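Local coordinates for protein probable threonyl-tRNA synthetase 1 (Aeropyrum pernix, PDB 3A32) that probably catalyses the ATP-dependent attachment of threonine to tRNA(Thr), as a zinc-containing class II aminoacyl-tRNA synthetase that lacks a cis-editing domain, at residues L81-G86 against G102-V107; D176-V181 against G279-D284; E226-A231 against Y257-D262; F283-P288 against R292-V297. All blocks are in the same frame, centred on the assembly; numbering follows the deposited sequence.

Contact 1: residues L81-G86 against G102-V107; sequences LFKVSG and GHEFAV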
loop_
_atom_site.group_PDB
_atom_site.type_symbol
_atom_site.label_atom_id
_atom_site.label_comp_id
_atom_site.label_asym_id
_atom_site.label_seq_id
_atom_site.Cartn_x
_atom_site.Cartn_y
_atom_site.Cartn_z
ATOM N N LEU A 81 13.330 -9.588 -19.553
ATOM C CA LEU A 81 12.100 -10.094 -18.995
ATOM C C LEU A 81 10.974 -10.010 -20.036
ATOM O O LEU A 81 10.164 -10.940 -20.154
ATOM C CB LEU A 81 11.747 -9.358 -17.692
ATOM C CG LEU A 81 10.469 -9.808 -17.001
ATOM C CD1 LEU A 81 10.513 -11.288 -16.630
ATOM C CD2 LEU A 81 10.236 -8.926 -15.776
ATOM N N PHE A 82 10.959 -8.903 -20.779
ATOM C CA PHE A 82 9.915 -8.609 -21.753
ATOM C C PHE A 82 10.251 -9.175 -23.138
ATOM O O PHE A 82 9.343 -9.378 -23.937
ATOM C CB PHE A 82 9.576 -7.104 -21.777
ATOM C CG PHE A 82 9.259 -6.547 -20.401
ATOM C CD1 PHE A 82 8.091 -6.940 -19.719
ATOM C CD2 PHE A 82 10.139 -5.678 -19.766
ATOM C CE1 PHE A 82 7.827 -6.450 -18.399
ATOM C CE2 PHE A 82 9.846 -5.171 -18.479
ATOM C CZ PHE A 82 8.697 -5.584 -17.796
ATOM N N LYS A 83 11.523 -9.466 -23.397
ATOM C CA LYS A 83 11.922 -10.266 -24.565
ATOM C C LYS A 83 11.362 -11.694 -24.482
ATOM O O LYS A 83 10.837 -12.195 -25.477
ATOM C CB LYS A 83 13.450 -10.337 -24.710
ATOM C CG LYS A 83 14.078 -9.008 -25.197
ATOM C CD LYS A 83 15.600 -9.080 -25.276
ATOM C CE LYS A 83 16.233 -7.766 -25.750
ATOM N NZ LYS A 83 17.748 -7.914 -25.795
ATOM N N VAL A 84 11.459 -12.338 -23.304
ATOM C CA VAL A 84 10.924 -13.704 -23.115
ATOM C C VAL A 84 9.414 -13.741 -23.256
ATOM O O VAL A 84 8.864 -14.668 -23.827
ATOM C CB VAL A 84 11.357 -14.351 -21.753
ATOM C CG1 VAL A 84 10.647 -15.696 -21.566
ATOM C CG2 VAL A 84 12.929 -14.527 -21.692
ATOM N N SER A 85 8.743 -12.706 -22.765
ATOM C CA SER A 85 7.278 -12.715 -22.753
ATOM C C SER A 85 6.477 -12.696 -24.081
ATOM O O SER A 85 5.288 -12.963 -24.064
ATOM C CB SER A 85 6.688 -11.840 -21.634
ATOM O OG SER A 85 7.184 -10.536 -21.642
ATOM N N GLY A 86 7.026 -12.330 -25.225
ATOM C CA GLY A 86 7.814 -11.159 -25.424
ATOM C C GLY A 86 7.140 -10.264 -26.486
ATOM O O GLY A 86 6.623 -9.197 -26.143
ATOM N N GLY A 102 25.333 0.044 -20.192
ATOM C CA GLY A 102 25.245 -0.778 -21.413
ATOM C C GLY A 102 24.029 -1.700 -21.556
ATOM O O GLY A 102 23.765 -2.211 -22.662
ATOM N N HIS A 103 23.295 -1.928 -20.460
ATOM C CA HIS A 103 22.187 -2.903 -20.456
ATOM C C HIS A 103 20.811 -2.230 -20.430
ATOM O O HIS A 103 20.543 -1.366 -19.625
ATOM C CB HIS A 103 22.292 -3.893 -19.275
ATOM C CG HIS A 103 23.517 -4.754 -19.300
ATOM N ND1 HIS A 103 23.460 -6.112 -19.518
ATOM C CD2 HIS A 103 24.821 -4.464 -19.088
ATOM C CE1 HIS A 103 24.677 -6.619 -19.452
ATOM N NE2 HIS A 103 25.523 -5.638 -19.211
ATOM N N GLU A 104 19.936 -2.691 -21.301
ATOM C CA GLU A 104 18.616 -2.108 -21.500
ATOM C C GLU A 104 17.593 -2.551 -20.421
ATOM O O GLU A 104 17.432 -3.766 -20.151
ATOM C CB GLU A 104 18.100 -2.550 -22.852
ATOM C CG GLU A 104 16.834 -1.773 -23.232
ATOM C CD GLU A 104 16.328 -2.204 -24.558
ATOM O OE1 GLU A 104 16.111 -3.414 -24.731
ATOM O OE2 GLU A 104 16.183 -1.345 -25.433
ATOM N N PHE A 105 16.918 -1.562 -19.838
ATOM C CA PHE A 105 15.909 -1.748 -18.788
ATOM C C PHE A 105 14.685 -1.019 -19.231
ATOM O O PHE A 105 14.778 -0.135 -20.084
ATOM C CB PHE A 105 16.379 -1.138 -17.471
ATOM C CG PHE A 105 17.204 -2.085 -16.615
ATOM C CD1 PHE A 105 16.659 -2.649 -15.479
ATOM C CD2 PHE A 105 18.524 -2.443 -16.998
ATOM C CE1 PHE A 105 17.422 -3.537 -14.649
ATOM C CE2 PHE A 105 19.290 -3.336 -16.222
ATOM C CZ PHE A 105 18.750 -3.866 -15.021
ATOM N N ALA A 106 13.553 -1.378 -18.642
ATOM C CA ALA A 106 12.286 -0.761 -18.901
ATOM C C ALA A 106 11.587 -0.479 -17.570
ATOM O O ALA A 106 11.738 -1.235 -16.604
ATOM C CB ALA A 106 11.409 -1.710 -19.728
ATOM N N VAL A 107 10.799 0.595 -17.548
ATOM C CA VAL A 107 9.798 0.787 -16.540
ATOM C C VAL A 107 8.691 -0.204 -16.908
ATOM O O VAL A 107 8.242 -0.277 -18.083
ATOM C CB VAL A 107 9.307 2.266 -16.529
ATOM C CG1 VAL A 107 8.346 2.517 -15.389
ATOM C CG2 VAL A 107 10.542 3.218 -16.408
#
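F82 and A106 form the one close apolar meeting between helix 80-84 and strand 103-107. The methyl CB of A106 lies obliquely beside the phenyl ring, 4.0 Å from F82 CE2, with CD2 of the same ring only slightly farther off. Both side chains leave the backbone toward the other segment, and the F82 ring is set anti to its own carbonyl carbon (chi1 -52°), which turns this side of it to the strand. Here the packing is buried: M95 touches both residues, and A77 and P109 lie against F82.

At the next helix residue, and two residues back along the strand, the contact thins out toward solvent. K83, fully extended, reaches toward E104 without joining it: K83 NZ stays 4.9 Å from E104 OE1. Each charge is engaged elsewhere, K83 with E80, and E104 with R92 and the hydroxyl of T79, so the attraction between them is probably modest.

The strand is the middle one of a three-stranded antiparallel sheet, and V107 meets V107 of the second subunit. The arrangement is a helical turn that follows edge strand 76-78 and folds back beside the neighbouring strand, at the dimer interface of this class II synthetase.

Contact 2: residues D176-V181 against G279-D284; sequences DVVYDV and GTIQFD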
loop_
_atom_site.group_PDB
_atom_site.type_symbol
_atom_site.label_atom_id
_atom_site.label_comp_id
_atom_site.label_asym_id
_atom_site.label_seq_id
_atom_site.Cartn_x
_atom_site.Cartn_y
_atom_site.Cartn_z
ATOM N N ASP A 176 -15.055 -22.840 -12.799
ATOM C CA ASP A 176 -15.289 -22.297 -11.458
ATOM C C ASP A 176 -14.459 -21.021 -11.194
ATOM O O ASP A 176 -14.931 -20.086 -10.532
ATOM C CB ASP A 176 -14.896 -23.337 -10.401
ATOM C CG ASP A 176 -15.968 -24.469 -10.181
ATOM O OD1 ASP A 176 -17.105 -24.417 -10.661
ATOM O OD2 ASP A 176 -15.629 -25.456 -9.510
ATOM N N VAL A 177 -13.207 -21.021 -11.652
ATOM C CA VAL A 177 -12.333 -19.894 -11.508
ATOM C C VAL A 177 -12.883 -18.678 -12.250
ATOM O O VAL A 177 -12.951 -17.572 -11.685
ATOM C CB VAL A 177 -10.899 -20.260 -11.986
ATOM C CG1 VAL A 177 -10.142 -19.025 -12.422
ATOM C CG2 VAL A 177 -10.125 -21.049 -10.865
ATOM N N VAL A 178 -13.326 -18.892 -13.498
ATOM C CA VAL A 178 -13.938 -17.833 -14.303
ATOM C C VAL A 178 -15.164 -17.250 -13.623
ATOM O O VAL A 178 -15.339 -16.007 -13.551
ATOM C CB VAL A 178 -14.248 -18.284 -15.804
ATOM C CG1 VAL A 178 -14.923 -17.132 -16.608
ATOM C CG2 VAL A 178 -12.985 -18.665 -16.499
ATOM N N TYR A 179 -16.026 -18.150 -13.138
ATOM C CA TYR A 179 -17.234 -17.771 -12.460
ATOM C C TYR A 179 -16.910 -16.982 -11.182
ATOM O O TYR A 179 -17.503 -15.937 -10.936
ATOM C CB TYR A 179 -18.085 -19.013 -12.159
ATOM C CG TYR A 179 -19.388 -18.665 -11.490
ATOM C CD1 TYR A 179 -20.485 -18.177 -12.237
ATOM C CD2 TYR A 179 -19.520 -18.788 -10.106
ATOM C CE1 TYR A 179 -21.667 -17.820 -11.592
ATOM C CE2 TYR A 179 -20.694 -18.461 -9.468
ATOM C CZ TYR A 179 -21.745 -17.991 -10.204
ATOM O OH TYR A 179 -22.875 -17.659 -9.510
ATOM N N ASP A 180 -15.973 -17.485 -10.379
ATOM C CA ASP A 180 -15.570 -16.860 -9.144
ATOM C C ASP A 180 -15.050 -15.444 -9.327
ATOM O O ASP A 180 -15.298 -14.584 -8.458
ATOM C CB ASP A 180 -14.496 -17.694 -8.444
ATOM C CG ASP A 180 -15.074 -19.013 -7.803
ATOM O OD1 ASP A 180 -16.301 -19.208 -7.761
ATOM O OD2 ASP A 180 -14.271 -19.845 -7.332
ATOM N N VAL A 181 -14.346 -15.206 -10.447
ATOM C CA VAL A 181 -13.825 -13.856 -10.755
ATOM C C VAL A 181 -14.981 -12.941 -11.030
ATOM O O VAL A 181 -14.986 -11.819 -10.528
ATOM C CB VAL A 181 -12.774 -13.832 -11.894
ATOM C CG1 VAL A 181 -12.404 -12.368 -12.288
ATOM C CG2 VAL A 181 -11.505 -14.585 -11.436
ATOM N N GLY A 279 -13.215 -4.401 -15.616
ATOM C CA GLY A 279 -12.111 -5.356 -15.744
ATOM C C GLY A 279 -12.369 -6.370 -16.864
ATOM O O GLY A 279 -13.351 -6.242 -17.599
ATOM N N THR A 280 -11.500 -7.368 -16.972
ATOM C CA THR A 280 -11.507 -8.371 -18.018
ATOM C C THR A 280 -11.018 -9.691 -17.421
ATOM O O THR A 280 -10.311 -9.697 -16.405
ATOM C CB THR A 280 -10.583 -7.957 -19.231
ATOM O OG1 THR A 280 -11.101 -6.746 -19.811
ATOM C CG2 THR A 280 -10.647 -8.966 -20.352
ATOM N N ILE A 281 -11.441 -10.801 -18.022
ATOM C CA ILE A 281 -10.813 -12.095 -17.810
ATOM C C ILE A 281 -10.230 -12.509 -19.155
ATOM O O ILE A 281 -10.985 -12.789 -20.087
ATOM C CB ILE A 281 -11.803 -13.212 -17.290
ATOM C CG1 ILE A 281 -12.500 -12.753 -16.018
ATOM C CG2 ILE A 281 -11.062 -14.552 -17.049
ATOM C CD1 ILE A 281 -13.617 -13.654 -15.607
ATOM N N GLN A 282 -8.898 -12.605 -19.207
ATOM C CA GLN A 282 -8.140 -12.852 -20.423
ATOM C C GLN A 282 -7.201 -14.086 -20.355
ATOM O O GLN A 282 -6.206 -14.099 -19.632
ATOM C CB GLN A 282 -7.326 -11.586 -20.740
ATOM C CG GLN A 282 -6.348 -11.758 -21.896
ATOM C CD GLN A 282 -7.054 -11.671 -23.238
ATOM O OE1 GLN A 282 -7.604 -10.623 -23.581
ATOM N NE2 GLN A 282 -7.021 -12.771 -24.019
ATOM N N PHE A 283 -7.567 -15.127 -21.085
ATOM C CA PHE A 283 -6.704 -16.246 -21.440
ATOM C C PHE A 283 -5.521 -15.910 -22.334
ATOM O O PHE A 283 -5.558 -14.992 -23.169
ATOM C CB PHE A 283 -7.543 -17.305 -22.156
ATOM C CG PHE A 283 -8.528 -17.981 -21.257
ATOM C CD1 PHE A 283 -8.253 -19.245 -20.731
ATOM C CD2 PHE A 283 -9.726 -17.347 -20.917
ATOM C CE1 PHE A 283 -9.168 -19.867 -19.862
ATOM C CE2 PHE A 283 -10.647 -17.959 -20.087
ATOM C CZ PHE A 283 -10.375 -19.220 -19.543
ATOM N N ASP A 284 -4.501 -16.735 -22.196
ATOM C CA ASP A 284 -3.224 -16.481 -22.776
ATOM C C ASP A 284 -2.603 -17.828 -23.122
ATOM O O ASP A 284 -2.409 -18.690 -22.239
ATOM C CB ASP A 284 -2.369 -15.668 -21.804
ATOM C CG ASP A 284 -1.185 -15.014 -22.474
ATOM O OD1 ASP A 284 -0.547 -15.684 -23.340
ATOM O OD2 ASP A 284 -0.887 -13.834 -22.124
#
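In the class II catalytic domain, V178 and V181 of helix 174-191 pack on I281 and F283 of strand 273-284, on a face of the largely antiparallel sheet. The two segments run nearly antiparallel, at 167°, with their axes 10.0 Å apart, a spacing filled by branched aliphatic side chains and one ring.

I281 makes most of the contact. Its CD1 methyl comes within 3.8 Å of V178 CG1, the branch that stands anti to the backbone N (chi1 179°), and also rests 3.6 Å from the carbonyl oxygen V178 O. One turn on, V181 reaches I281 tip to tip, its CG1 lying 3.8 Å from I281 CG1. The other branch of V178 serves a different partner: CG2 approaches F283 CZ obliquely at 4.0 Å, the two side chains crossing at about a right angle. A single valine therefore spreads its two methyls over two alternate strand residues, I281 and F283.

Across the strand the alternation brings polar chemistry. Q282 folds back so that NE2 donates a nearly straight bond (173°) to F283 O at 2.8 Å, in the carbonyl plane and on a lone pair; the same amide nitrogen also bonds to G258 O, which fixes its rotation.

No hydrogen bond joins helix and strand. Helix 222-243 sets A235 against V178 and A228 and L232 against F283, adding to the apolar layer of helices that backs the largely antiparallel sheet of the class II catalytic fold.

Contact 3: residues E226-A231 against Y257-D262; sequences EGAEEA and YGPKLD
A228 and E229 of helix 222-243 close over P259, the proline that leads into strand 260-268 of the class II catalytic sheet; a helix thereby packs against the start of one of the sheet's strands.

Along the helix, A228 comes first. Its CB points at the pyrrolidine ring and stands 3.6 Å from P259 CG, with P259 CD a little farther off. The methyl also meets the rings of F283, on the neighbouring strand, and of F285, in the loop that follows it. At E229 the contact is made by the aliphatic part of an acidic side chain: CG, placed anti to the carbonyl carbon and beside the backbone N (chi1 -61°), lies 3.9 Å from P259 CG, the two side chains crossing at about a right angle. From there the chain runs on extended and carries its carboxylate away from the proline, where OE1 forms a salt bridge with K211 and OE2 a hydrogen bond with the hydroxyl of S209. The buried acid is thus satisfied at its far end while its CG methylene packs on the proline.

The proline itself is enclosed further by W225 and L232 of the same helix and by F285. No hydrogen bond crosses between the two segments; the fit is one of carbon against carbon, and P259 CG meets both A228 CB and E229 CG, which approach it from directions about 90° apart.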
loop_
_atom_site.group_PDB
_atom_site.type_symbol
_atom_site.label_atom_id
_atom_site.label_comp_id
_atom_site.label_asym_id
_atom_site.label_seq_id
_atom_site.Cartn_x
_atom_site.Cartn_y
_atom_site.Cartn_z
ATOM N N GLU A 226 -10.790 -24.026 -27.904
ATOM C CA GLU A 226 -12.047 -24.693 -27.571
ATOM C C GLU A 226 -12.253 -24.884 -26.092
ATOM O O GLU A 226 -13.320 -24.634 -25.619
ATOM C CB GLU A 226 -12.150 -26.038 -28.286
ATOM C CG GLU A 226 -12.316 -25.826 -29.788
ATOM C CD GLU A 226 -12.486 -27.109 -30.585
ATOM O OE1 GLU A 226 -11.843 -28.130 -30.246
ATOM O OE2 GLU A 226 -13.254 -27.064 -31.573
ATOM N N GLY A 227 -11.250 -25.332 -25.368
ATOM C CA GLY A 227 -11.351 -25.486 -23.917
ATOM C C GLY A 227 -11.571 -24.141 -23.223
ATOM O O GLY A 227 -12.402 -24.042 -22.349
ATOM N N ALA A 228 -10.851 -23.100 -23.658
ATOM C CA ALA A 228 -10.992 -21.720 -23.138
ATOM C C ALA A 228 -12.316 -21.076 -23.481
ATOM O O ALA A 228 -13.002 -20.629 -22.602
ATOM C CB ALA A 228 -9.793 -20.834 -23.574
ATOM N N GLU A 229 -12.724 -21.081 -24.745
ATOM C CA GLU A 229 -14.037 -20.490 -25.143
ATOM C C GLU A 229 -15.222 -21.187 -24.486
ATOM O O GLU A 229 -16.237 -20.553 -24.086
ATOM C CB GLU A 229 -14.216 -20.505 -26.653
ATOM C CG GLU A 229 -13.157 -19.687 -27.385
ATOM C CD GLU A 229 -13.232 -19.766 -28.895
ATOM O OE1 GLU A 229 -13.958 -20.657 -29.388
ATOM O OE2 GLU A 229 -12.546 -18.968 -29.604
ATOM N N GLU A 230 -15.080 -22.495 -24.360
ATOM C CA GLU A 230 -16.076 -23.260 -23.673
ATOM C C GLU A 230 -16.031 -23.043 -22.148
ATOM O O GLU A 230 -17.074 -23.033 -21.512
ATOM C CB GLU A 230 -15.997 -24.721 -24.110
ATOM C CG GLU A 230 -15.522 -25.642 -23.132
ATOM C CD GLU A 230 -16.641 -26.542 -22.697
ATOM O OE1 GLU A 230 -16.394 -27.780 -22.607
ATOM O OE2 GLU A 230 -17.772 -25.997 -22.491
ATOM N N ALA A 231 -14.867 -22.781 -21.557
ATOM C CA ALA A 231 -14.894 -22.364 -20.117
ATOM C C ALA A 231 -15.699 -21.055 -19.896
ATOM O O ALA A 231 -16.507 -20.951 -18.957
ATOM C CB ALA A 231 -13.487 -22.278 -19.527
ATOM N N TYR A 257 -3.734 -14.015 -28.655
ATOM C CA TYR A 257 -3.250 -15.026 -27.674
ATOM C C TYR A 257 -4.313 -15.631 -26.785
ATOM O O TYR A 257 -3.959 -16.379 -25.866
ATOM C CB TYR A 257 -2.144 -14.470 -26.742
ATOM C CG TYR A 257 -2.534 -13.149 -26.119
ATOM C CD1 TYR A 257 -3.166 -13.077 -24.878
ATOM C CD2 TYR A 257 -2.312 -11.955 -26.818
ATOM C CE1 TYR A 257 -3.539 -11.821 -24.336
ATOM C CE2 TYR A 257 -2.678 -10.717 -26.299
ATOM C CZ TYR A 257 -3.270 -10.655 -25.052
ATOM O OH TYR A 257 -3.618 -9.399 -24.593
ATOM N N GLY A 258 -5.594 -15.311 -26.988
ATOM C CA GLY A 258 -6.609 -16.054 -26.283
ATOM C C GLY A 258 -7.891 -15.270 -26.167
ATOM O O GLY A 258 -7.886 -14.069 -26.354
ATOM N N PRO A 259 -9.008 -15.968 -25.888
ATOM C CA PRO A 259 -10.337 -15.348 -25.772
ATOM C C PRO A 259 -10.479 -14.628 -24.424
ATOM O O PRO A 259 -9.597 -14.793 -23.542
ATOM C CB PRO A 259 -11.288 -16.534 -25.825
ATOM C CG PRO A 259 -10.472 -17.700 -25.284
ATOM C CD PRO A 259 -9.027 -17.425 -25.623
ATOM N N LYS A 260 -11.560 -13.852 -24.262
ATOM C CA LYS A 260 -11.765 -13.055 -23.047
ATOM C C LYS A 260 -13.217 -12.768 -22.746
ATOM O O LYS A 260 -14.088 -12.946 -23.580
ATOM C CB LYS A 260 -11.023 -11.708 -23.144
ATOM C CG LYS A 260 -11.301 -10.960 -24.452
ATOM C CD LYS A 260 -10.902 -9.469 -24.370
ATOM C CE LYS A 260 -11.127 -8.805 -25.741
ATOM N NZ LYS A 260 -10.980 -7.321 -25.617
ATOM N N LEU A 261 -13.442 -12.272 -21.537
ATOM C CA LEU A 261 -14.721 -11.793 -21.073
ATOM C C LEU A 261 -14.505 -10.397 -20.466
ATOM O O LEU A 261 -13.582 -10.188 -19.638
ATOM C CB LEU A 261 -15.182 -12.773 -20.010
ATOM C CG LEU A 261 -16.443 -12.653 -19.199
ATOM C CD1 LEU A 261 -16.696 -14.025 -18.607
ATOM C CD2 LEU A 261 -16.323 -11.561 -18.091
ATOM N N ASP A 262 -15.368 -9.450 -20.825
ATOM C CA ASP A 262 -15.288 -8.088 -20.284
ATOM C C ASP A 262 -16.492 -7.821 -19.430
ATOM O O ASP A 262 -17.589 -8.264 -19.751
ATOM C CB ASP A 262 -15.238 -7.075 -21.404
ATOM C CG ASP A 262 -13.908 -7.116 -22.128
ATOM O OD1 ASP A 262 -12.870 -7.058 -21.408
ATOM O OD2 ASP A 262 -13.911 -7.252 -23.384
#

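Contact 4: residues F283-P288 against R292-V297; sequences FDFNLP and RLYDVV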
loop_
_atom_site.group_PDB
_atom_site.type_symbol
_atom_site.label_atom_id
_atom_site.label_comp_id
_atom_site.label_asym_id
_atom_site.label_seq_id
_atom_site.Cartn_x
_atom_site.Cartn_y
_atom_site.Cartn_z
ATOM N N PHE A 283 -7.567 -15.127 -21.085
ATOM C CA PHE A 283 -6.704 -16.246 -21.440
ATOM C C PHE A 283 -5.521 -15.910 -22.334
ATOM O O PHE A 283 -5.558 -14.992 -23.169
ATOM C CB PHE A 283 -7.543 -17.305 -22.156
ATOM C CG PHE A 283 -8.528 -17.981 -21.257
ATOM C CD1 PHE A 283 -8.253 -19.245 -20.731
ATOM C CD2 PHE A 283 -9.726 -17.347 -20.917
ATOM C CE1 PHE A 283 -9.168 -19.867 -19.862
ATOM C CE2 PHE A 283 -10.647 -17.959 -20.087
ATOM C CZ PHE A 283 -10.375 -19.220 -19.543
ATOM N N ASP A 284 -4.501 -16.735 -22.196
ATOM C CA ASP A 284 -3.224 -16.481 -22.776
ATOM C C ASP A 284 -2.603 -17.828 -23.122
ATOM O O ASP A 284 -2.409 -18.690 -22.239
ATOM C CB ASP A 284 -2.369 -15.668 -21.804
ATOM C CG ASP A 284 -1.185 -15.014 -22.474
ATOM O OD1 ASP A 284 -0.547 -15.684 -23.340
ATOM O OD2 ASP A 284 -0.887 -13.834 -22.124
ATOM N N PHE A 285 -2.365 -18.002 -24.425
ATOM C CA PHE A 285 -1.759 -19.215 -25.036
ATOM C C PHE A 285 -0.296 -18.932 -25.393
ATOM O O PHE A 285 0.496 -19.838 -25.651
ATOM C CB PHE A 285 -2.569 -19.613 -26.280
ATOM C CG PHE A 285 -4.020 -19.906 -25.961
ATOM C CD1 PHE A 285 -4.369 -20.535 -24.731
ATOM C CD2 PHE A 285 -5.025 -19.570 -26.842
ATOM C CE1 PHE A 285 -5.676 -20.790 -24.418
ATOM C CE2 PHE A 285 -6.377 -19.865 -26.538
ATOM C CZ PHE A 285 -6.700 -20.452 -25.335
ATOM N N ASN A 286 0.054 -17.658 -25.337
ATOM C CA ASN A 286 1.383 -17.197 -25.574
ATOM C C ASN A 286 2.318 -17.436 -24.374
ATOM O O ASN A 286 3.372 -18.072 -24.541
ATOM C CB ASN A 286 1.327 -15.719 -25.962
ATOM C CG ASN A 286 2.707 -15.132 -26.269
ATOM O OD1 ASN A 286 3.468 -15.675 -27.079
ATOM N ND2 ASN A 286 3.010 -13.982 -25.652
ATOM N N LEU A 287 1.944 -16.918 -23.192
ATOM C CA LEU A 287 2.789 -16.953 -21.977
ATOM C C LEU A 287 3.179 -18.355 -21.535
ATOM O O LEU A 287 4.308 -18.559 -21.149
ATOM C CB LEU A 287 2.127 -16.203 -20.779
ATOM C CG LEU A 287 2.147 -14.669 -20.647
ATOM C CD1 LEU A 287 1.399 -14.128 -19.390
ATOM C CD2 LEU A 287 3.578 -14.017 -20.810
ATOM N N PRO A 288 2.234 -19.317 -21.527
ATOM C CA PRO A 288 2.641 -20.686 -21.169
ATOM C C PRO A 288 3.622 -21.357 -22.135
ATOM O O PRO A 288 4.322 -22.315 -21.743
ATOM C CB PRO A 288 1.318 -21.470 -21.142
ATOM C CG PRO A 288 0.320 -20.622 -21.865
ATOM C CD PRO A 288 0.778 -19.201 -21.755
ATOM N N ARG A 292 7.396 -21.583 -20.776
ATOM C CA ARG A 292 7.465 -23.019 -20.679
ATOM C C ARG A 292 6.622 -23.552 -19.528
ATOM O O ARG A 292 7.011 -24.511 -18.844
ATOM C CB ARG A 292 8.936 -23.466 -20.634
ATOM C CG ARG A 292 9.644 -23.134 -21.969
ATOM C CD ARG A 292 11.127 -22.890 -21.751
ATOM N NE ARG A 292 11.867 -22.384 -22.926
ATOM C CZ ARG A 292 13.199 -22.350 -23.001
ATOM N NH1 ARG A 292 13.934 -22.807 -21.995
ATOM N NH2 ARG A 292 13.810 -21.871 -24.077
ATOM N N LEU A 293 5.432 -22.966 -19.362
ATOM C CA LEU A 293 4.525 -23.336 -18.273
ATOM C C LEU A 293 3.805 -24.648 -18.491
ATOM O O LEU A 293 3.505 -25.358 -17.523
ATOM C CB LEU A 293 3.518 -22.215 -17.990
ATOM C CG LEU A 293 4.149 -20.829 -17.677
ATOM C CD1 LEU A 293 3.077 -19.846 -17.264
ATOM C CD2 LEU A 293 5.298 -20.980 -16.586
ATOM N N TYR A 294 3.502 -24.933 -19.758
ATOM C CA TYR A 294 2.875 -26.184 -20.168
ATOM C C TYR A 294 3.819 -27.381 -19.826
ATOM O O TYR A 294 3.373 -28.370 -19.296
ATOM C CB TYR A 294 2.555 -26.168 -21.664
ATOM C CG TYR A 294 1.377 -25.324 -22.117
ATOM C CD1 TYR A 294 0.248 -25.175 -21.323
ATOM C CD2 TYR A 294 1.394 -24.686 -23.360
ATOM C CE1 TYR A 294 -0.818 -24.423 -21.732
ATOM C CE2 TYR A 294 0.317 -23.938 -23.795
ATOM C CZ TYR A 294 -0.787 -23.808 -22.972
ATOM O OH TYR A 294 -1.903 -23.097 -23.372
ATOM N N ASP A 295 5.109 -27.225 -20.141
ATOM C CA ASP A 295 6.174 -28.158 -19.763
ATOM C C ASP A 295 6.286 -28.315 -18.256
ATOM O O ASP A 295 6.162 -29.433 -17.742
ATOM C CB ASP A 295 7.512 -27.739 -20.390
ATOM C CG ASP A 295 7.521 -27.938 -21.910
ATOM O OD1 ASP A 295 6.750 -28.797 -22.400
ATOM O OD2 ASP A 295 8.270 -27.225 -22.619
ATOM N N VAL A 296 6.459 -27.193 -17.557
ATOM C CA VAL A 296 6.599 -27.177 -16.109
ATOM C C VAL A 296 5.404 -27.811 -15.380
ATOM O O VAL A 296 5.577 -28.621 -14.472
ATOM C CB VAL A 296 6.928 -25.719 -15.601
ATOM C CG1 VAL A 296 6.576 -25.571 -14.144
ATOM C CG2 VAL A 296 8.390 -25.413 -15.843
ATOM N N VAL A 297 4.192 -27.486 -15.793
ATOM C CA VAL A 297 2.980 -28.073 -15.179
ATOM C C VAL A 297 2.818 -29.564 -15.485
ATOM O O VAL A 297 2.305 -30.339 -14.668
ATOM C CB VAL A 297 1.710 -27.262 -15.590
ATOM C CG1 VAL A 297 0.426 -27.922 -15.131
ATOM C CG2 VAL A 297 1.816 -25.851 -15.032
HETATM O O HOH W 1 5.503 -24.981 -22.463
#
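The chain turns sharply between P288 and L293: L293 N donates to P288 O at 2.7 Å, Y294 N adds a weak bond of 3.4 Å to the same oxygen, and R292, with a positive phi of 59°, is the C-prime residue of the Schellman motif that ends helix 287-290 and the N-cap of helix 293-301.

Over this turn the ring of Y294 is laid on P288. The proline CB sits above the centre of the aromatic face, 3.5 Å from the centroid and only 7° off the ring normal, a well-formed CH-pi contact, while P288 CG is 3.5 Å from Y294 CZ. The two side chains lie side by side and point the same way, the ring being directed back along the turn by CG lying anti to its carbonyl carbon (chi1 -74°). Beyond the proline, Y294 OH comes 3.8 Å from F285 CD1, and its hydrogen bond goes to E224. L293 packs its CB against the proline backbone and ring. R292 makes a cation-pi contact with F29 of the second subunit.

At the other end of helix 287-290, D284 OD1 caps L287 N at 2.8 Å, met from above the carboxylate plane, and D284 OD2 is hydrogen-bonded to H310 NE2, making D284 a second-shell partner of a zinc ligand.

Two N-H groups and a water, which donates to P288 O at 3.0 Å and accepts from D295 N, share one carbonyl oxygen. Its polarity is therefore well met, while the CH-pi contact, with the Y294 OH bond to E224, keeps the ring over the same proline.

Contacts 2, 3 and 4 form a continuous patch of the catalytic core. Contact 3 is nested in the chain loop closed by contact 2, their centres 9 Å apart, and the strands join where I281 N lies 2.8 Å from L261 O. Contact 4 shares F283 and D284 with contact 2 and meets contact 3 where F285 N lies 2.7 Å from Y257 O. Contact 1 touches only contact 4, S85 O being 3.0 Å from N286 ND2; both border the second subunit. The zinc ion, held by C112, H166 and H310, lies closest to contact 4, about 5 Å from the L287 side chain, and about 10, 11 and 14 Å from the side chains of F82, I281 and P259.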